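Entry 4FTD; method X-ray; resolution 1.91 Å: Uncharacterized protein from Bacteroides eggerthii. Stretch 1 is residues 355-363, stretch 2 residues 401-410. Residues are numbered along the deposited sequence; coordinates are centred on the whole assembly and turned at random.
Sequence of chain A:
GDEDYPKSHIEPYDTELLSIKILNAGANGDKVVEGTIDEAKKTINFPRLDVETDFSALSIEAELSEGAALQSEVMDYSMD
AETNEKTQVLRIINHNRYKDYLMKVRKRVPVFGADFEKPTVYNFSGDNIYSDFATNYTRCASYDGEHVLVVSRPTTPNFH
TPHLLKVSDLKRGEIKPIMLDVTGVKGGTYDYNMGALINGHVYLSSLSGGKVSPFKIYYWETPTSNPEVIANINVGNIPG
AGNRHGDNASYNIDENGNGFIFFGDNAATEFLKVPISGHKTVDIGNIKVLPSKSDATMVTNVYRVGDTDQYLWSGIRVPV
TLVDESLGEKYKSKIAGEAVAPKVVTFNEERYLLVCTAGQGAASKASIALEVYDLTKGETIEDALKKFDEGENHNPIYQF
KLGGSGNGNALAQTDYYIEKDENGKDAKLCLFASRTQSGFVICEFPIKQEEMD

Stretch 1, residues 355-363: VCTAGQGAA
Stretch 2 401-410: KLGGSGNGNA

Stretch 1 leaves a strand at Thr357 and continues as loop; stretch 2 has no regular strand across Gly406-Ala410, yet the two backbones join in a single bridge, Gln360 with Asn407, CA to CA 5.4 Å. Two hydrogen bonds define it: Gly361 N donates to Asn407 O (2.8 Å, 168° at the hydrogen) and Asn407 N to Gly359 O (3.2 Å, 155°). Asn407 thus bonds to Gly359 and Gly361 on the two sides of Gln360, the pattern of a parallel bridge, and the two backbones run in the same general direction there. The nearest CA neighbours are Gly361 with Asn407 (CA-CA 4.9 Å), Ala362 with Gly406 (4.3 Å) and Gln360 with Ala410 (5.1 Å).

Gln360 (phi/psi -96/115) directs its CA-CB bond away from stretch 2, but chi1 t (178°), chi2 p (67°) and chi3 15° bring the amide back. Its two ends are then both used: OE1 accepts from Ala410 N at 2.9 Å (161°), and NE2 donates to Gly408 O at 3.0 Å (158°). The 3.4 Å between Gln360 OE1 and Asn407 O joins two acceptors and is no bond.

Asn407 (-142/173) also points away. With chi1 p (64°) and chi2 59°, its OD1 accepts from Asn409 N at 2.8 Å (153°), bracing the turn that presents Gly408 O and Ala410 N to the glutamine.

Gly406 (-61/141) has ordinary backbone angles, so packing is the constraint: an ideal CB would lie 2.0 Å from Gly361 O, a clash. Instead Gly406 CA makes CA-H...O contacts to Gly359 O (3.2 Å) and Gly361 O (3.3 Å). One water accepts from Gly406 N and donates to Ala362 O, each at 2.9 Å. Gly359 (77/60) and Gly361 (109/136) adopt angles that themselves call for glycine.

Apolar contacts complete the interface. Ala410 CB points toward stretch 1, 4.2 Å from Ala358 CB. Farther off, Cys356 (chi1 t, -172°) sets SG 3.7 Å from CD1 of Leu402 (m, t), both CA-CB bonds pointing toward the partner stretch.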

ATOM      1  N   VAL A 355       3.435   3.019  -4.639  1.00 41.14           N
ATOM      2  CA  VAL A 355       4.276   3.173  -5.831  1.00 42.90           C
ATOM      3  C   VAL A 355       5.656   2.669  -5.518  1.00 43.10           C
ATOM      4  O   VAL A 355       5.990   2.449  -4.339  1.00 45.91           O
ATOM      5  CB  VAL A 355       4.365   4.633  -6.326  1.00 41.28           C
ATOM      6  CG1 VAL A 355       3.002   5.175  -6.714  1.00 46.24           C
ATOM      7  CG2 VAL A 355       5.061   5.530  -5.307  1.00 43.89           C
ATOM      8  N   CYS A 356       6.448   2.402  -6.568  1.00 40.63           N
ATOM      9  CA  CYS A 356       7.889   2.206  -6.372  1.00 43.74           C
ATOM     10  C   CYS A 356       8.614   3.203  -7.226  1.00 43.38           C
ATOM     11  O   CYS A 356       8.316   3.316  -8.432  1.00 43.64           O
ATOM     12  CB  CYS A 356       8.341   0.774  -6.714  1.00 43.94           C
ATOM     13  SG  CYS A 356      10.052   0.426  -6.261  1.00 44.76           S
ATOM     14  N   THR A 357       9.567   3.942  -6.656  1.00 44.64           N
ATOM     15  CA  THR A 357      10.301   4.903  -7.495  1.00 44.80           C
ATOM     16  C   THR A 357      11.417   4.102  -8.225  1.00 45.07           C
ATOM     17  O   THR A 357      12.068   3.273  -7.613  1.00 47.25           O
ATOM     18  CB  THR A 357      10.820   6.111  -6.702  1.00 41.56           C
ATOM     19  OG1 THR A 357      11.664   5.587  -5.699  1.00 46.94           O
ATOM     20  CG2 THR A 357       9.625   6.976  -6.071  1.00 39.70           C
ATOM     21  N   ALA A 358      11.612   4.354  -9.521  1.00 45.43           N
ATOM     22  CA  ALA A 358      12.431   3.485 -10.398  1.00 42.01           C
ATOM     23  C   ALA A 358      13.930   3.752 -10.389  1.00 43.40           C
ATOM     24  O   ALA A 358      14.755   2.834 -10.184  1.00 45.07           O
ATOM     25  CB  ALA A 358      11.892   3.553 -11.827  1.00 40.28           C
ATOM     26  N   GLY A 359      14.317   5.002 -10.627  1.00 42.39           N
ATOM     27  CA  GLY A 359      15.735   5.292 -10.769  1.00 45.55           C
ATOM     28  C   GLY A 359      16.300   4.872 -12.119  1.00 46.37           C
ATOM     29  O   GLY A 359      17.248   4.104 -12.181  1.00 40.84           O
ATOM     30  N   GLN A 360      15.750   5.446 -13.189  1.00 44.03           N
ATOM     31  CA  GLN A 360      16.128   5.117 -14.575  1.00 44.90           C
ATOM     32  C   GLN A 360      17.143   6.116 -15.042  1.00 49.30           C
ATOM     33  O   GLN A 360      16.832   7.298 -15.110  1.00 48.79           O
ATOM     34  CB  GLN A 360      14.889   5.165 -15.489  1.00 50.40           C
ATOM     35  CG  GLN A 360      15.118   4.893 -16.977  1.00 54.32           C
ATOM     36  CD  GLN A 360      15.545   3.467 -17.265  1.00 49.61           C
ATOM     37  OE1 GLN A 360      15.430   2.605 -16.437  1.00 47.20           O
ATOM     38  NE2 GLN A 360      16.056   3.227 -18.460  1.00 51.12           N
ATOM     39  N   GLY A 361      18.360   5.653 -15.308  1.00 45.04           N
ATOM     40  CA  GLY A 361      19.470   6.475 -15.775  1.00 48.90           C
ATOM     41  C   GLY A 361      20.453   6.568 -14.641  1.00 48.10           C
ATOM     42  O   GLY A 361      20.064   6.788 -13.481  1.00 48.33           O
ATOM     43  N   ALA A 362      21.725   6.408 -14.976  1.00 51.97           N
ATOM     44  CA  ALA A 362      22.812   6.480 -14.013  1.00 49.94           C
ATOM     45  C   ALA A 362      22.800   7.750 -13.180  1.00 55.99           C
ATOM     46  O   ALA A 362      23.247   7.716 -12.048  1.00 59.05           O
ATOM     47  CB  ALA A 362      24.139   6.319 -14.721  1.00 51.00           C
ATOM     48  N   ALA A 363      22.262   8.853 -13.722  1.00 56.08           N
ATOM     49  CA  ALA A 363      22.223  10.152 -13.030  1.00 52.12           C
ATOM     50  C   ALA A 363      20.934  10.364 -12.229  1.00 53.26           C
ATOM     51  O   ALA A 363      20.771  11.357 -11.557  1.00 54.94           O
ATOM     52  CB  ALA A 363      22.399  11.279 -14.040  1.00 52.49           C
ATOM     53  N   LYS A 401      13.382   2.449   1.477  1.00 44.66           N
ATOM     54  CA  LYS A 401      14.407   2.582   0.473  1.00 47.36           C
ATOM     55  C   LYS A 401      15.034   1.228   0.172  1.00 49.50           C
ATOM     56  O   LYS A 401      15.516   0.560   1.091  1.00 46.98           O
ATOM     57  CB  LYS A 401      15.446   3.558   0.991  1.00 51.02           C
ATOM     58  CG  LYS A 401      15.017   5.011   0.874  1.00 52.92           C
ATOM     59  CD  LYS A 401      16.133   5.901   1.384  1.00 63.62           C
ATOM     60  CE  LYS A 401      16.479   6.987   0.394  1.00 78.79           C
ATOM     61  NZ  LYS A 401      17.095   6.504  -0.894  1.00 58.19           N
ATOM     62  N   LEU A 402      15.064   0.852  -1.114  1.00 42.88           N
ATOM     63  CA  LEU A 402      15.557  -0.452  -1.553  1.00 46.86           C
ATOM     64  C   LEU A 402      17.070  -0.445  -1.812  1.00 43.44           C
ATOM     65  O   LEU A 402      17.649  -1.487  -2.062  1.00 48.74           O
ATOM     66  CB  LEU A 402      14.786  -0.919  -2.808  1.00 45.55           C
ATOM     67  CG  LEU A 402      13.264  -1.117  -2.718  1.00 51.05           C
ATOM     68  CD1 LEU A 402      12.606  -1.211  -4.104  1.00 44.23           C
ATOM     69  CD2 LEU A 402      13.008  -2.350  -1.886  1.00 40.81           C
ATOM     70  N   GLY A 403      17.699   0.730  -1.780  1.00 45.98           N
ATOM     71  CA  GLY A 403      19.129   0.851  -2.085  1.00 49.73           C
ATOM     72  C   GLY A 403      19.384   0.753  -3.586  1.00 46.78           C
ATOM     73  O   GLY A 403      18.465   0.726  -4.412  1.00 43.71           O
ATOM     74  N   GLY A 404      20.653   0.697  -3.922  1.00 47.07           N
ATOM     75  CA  GLY A 404      21.100   0.601  -5.290  1.00 50.91           C
ATOM     76  C   GLY A 404      21.236   1.995  -5.856  1.00 52.30           C
ATOM     77  O   GLY A 404      21.217   2.981  -5.139  1.00 57.95           O
ATOM     78  N   SER A 405      21.400   2.080  -7.163  1.00 52.28           N
ATOM     79  CA  SER A 405      21.548   3.376  -7.802  1.00 45.24           C
ATOM     80  C   SER A 405      20.913   3.306  -9.184  1.00 49.58           C
ATOM     81  O   SER A 405      20.390   2.265  -9.624  1.00 44.57           O
ATOM     82  CB  SER A 405      23.024   3.766  -7.869  1.00 58.47           C
ATOM     83  OG  SER A 405      23.706   2.819  -8.636  1.00 65.29           O
ATOM     84  N   GLY A 406      20.915   4.428  -9.866  1.00 46.47           N
ATOM     85  CA  GLY A 406      20.292   4.471 -11.158  1.00 50.76           C
ATOM     86  C   GLY A 406      20.914   3.534 -12.165  1.00 44.36           C
ATOM     87  O   GLY A 406      22.095   3.383 -12.191  1.00 45.39           O
ATOM     88  N   ASN A 407      20.093   2.903 -12.980  1.00 45.38           N
ATOM     89  CA  ASN A 407      20.575   2.026 -14.051  1.00 46.73           C
ATOM     90  C   ASN A 407      19.699   2.184 -15.295  1.00 43.85           C
ATOM     91  O   ASN A 407      18.667   2.883 -15.278  1.00 44.60           O
ATOM     92  CB  ASN A 407      20.674   0.557 -13.557  1.00 46.83           C
ATOM     93  CG  ASN A 407      19.345  -0.029 -13.176  1.00 42.96           C
ATOM     94  OD1 ASN A 407      18.452  -0.082 -14.023  1.00 44.73           O
ATOM     95  ND2 ASN A 407      19.212  -0.549 -11.929  1.00 41.14           N
ATOM     96  N   GLY A 408      20.116   1.545 -16.381  1.00 48.51           N
ATOM     97  CA  GLY A 408      19.401   1.649 -17.659  1.00 44.68           C
ATOM     98  C   GLY A 408      18.209   0.711 -17.814  1.00 50.42           C
ATOM     99  O   GLY A 408      17.589   0.729 -18.841  1.00 46.79           O
ATOM    100  N   ASN A 409      17.857  -0.087 -16.802  1.00 45.61           N
ATOM    101  CA  ASN A 409      16.773  -1.059 -16.922  1.00 43.77           C
ATOM    102  C   ASN A 409      16.031  -1.169 -15.579  1.00 44.52           C
ATOM    103  O   ASN A 409      15.905  -2.251 -15.015  1.00 44.56           O
ATOM    104  CB  ASN A 409      17.334  -2.405 -17.431  1.00 43.80           C
ATOM    105  CG  ASN A 409      18.606  -2.806 -16.722  1.00 47.08           C
ATOM    106  OD1 ASN A 409      19.653  -2.924 -17.347  1.00 47.84           O
ATOM    107  ND2 ASN A 409      18.545  -2.927 -15.392  1.00 44.41           N
ATOM    108  N   ALA A 410      15.524  -0.025 -15.119  1.00 43.68           N
ATOM    109  CA  ALA A 410      15.036   0.172 -13.761  1.00 46.57           C
ATOM    110  C   ALA A 410      13.554  -0.230 -13.615  1.00 40.51           C
ATOM    111  O   ALA A 410      12.723   0.508 -13.052  1.00 42.65           O
ATOM    112  CB  ALA A 410      15.297   1.634 -13.353  1.00 42.07           C
TER
HETATM  113  O   HOH W   1      21.639   7.180  -9.649  1.00 56.54           O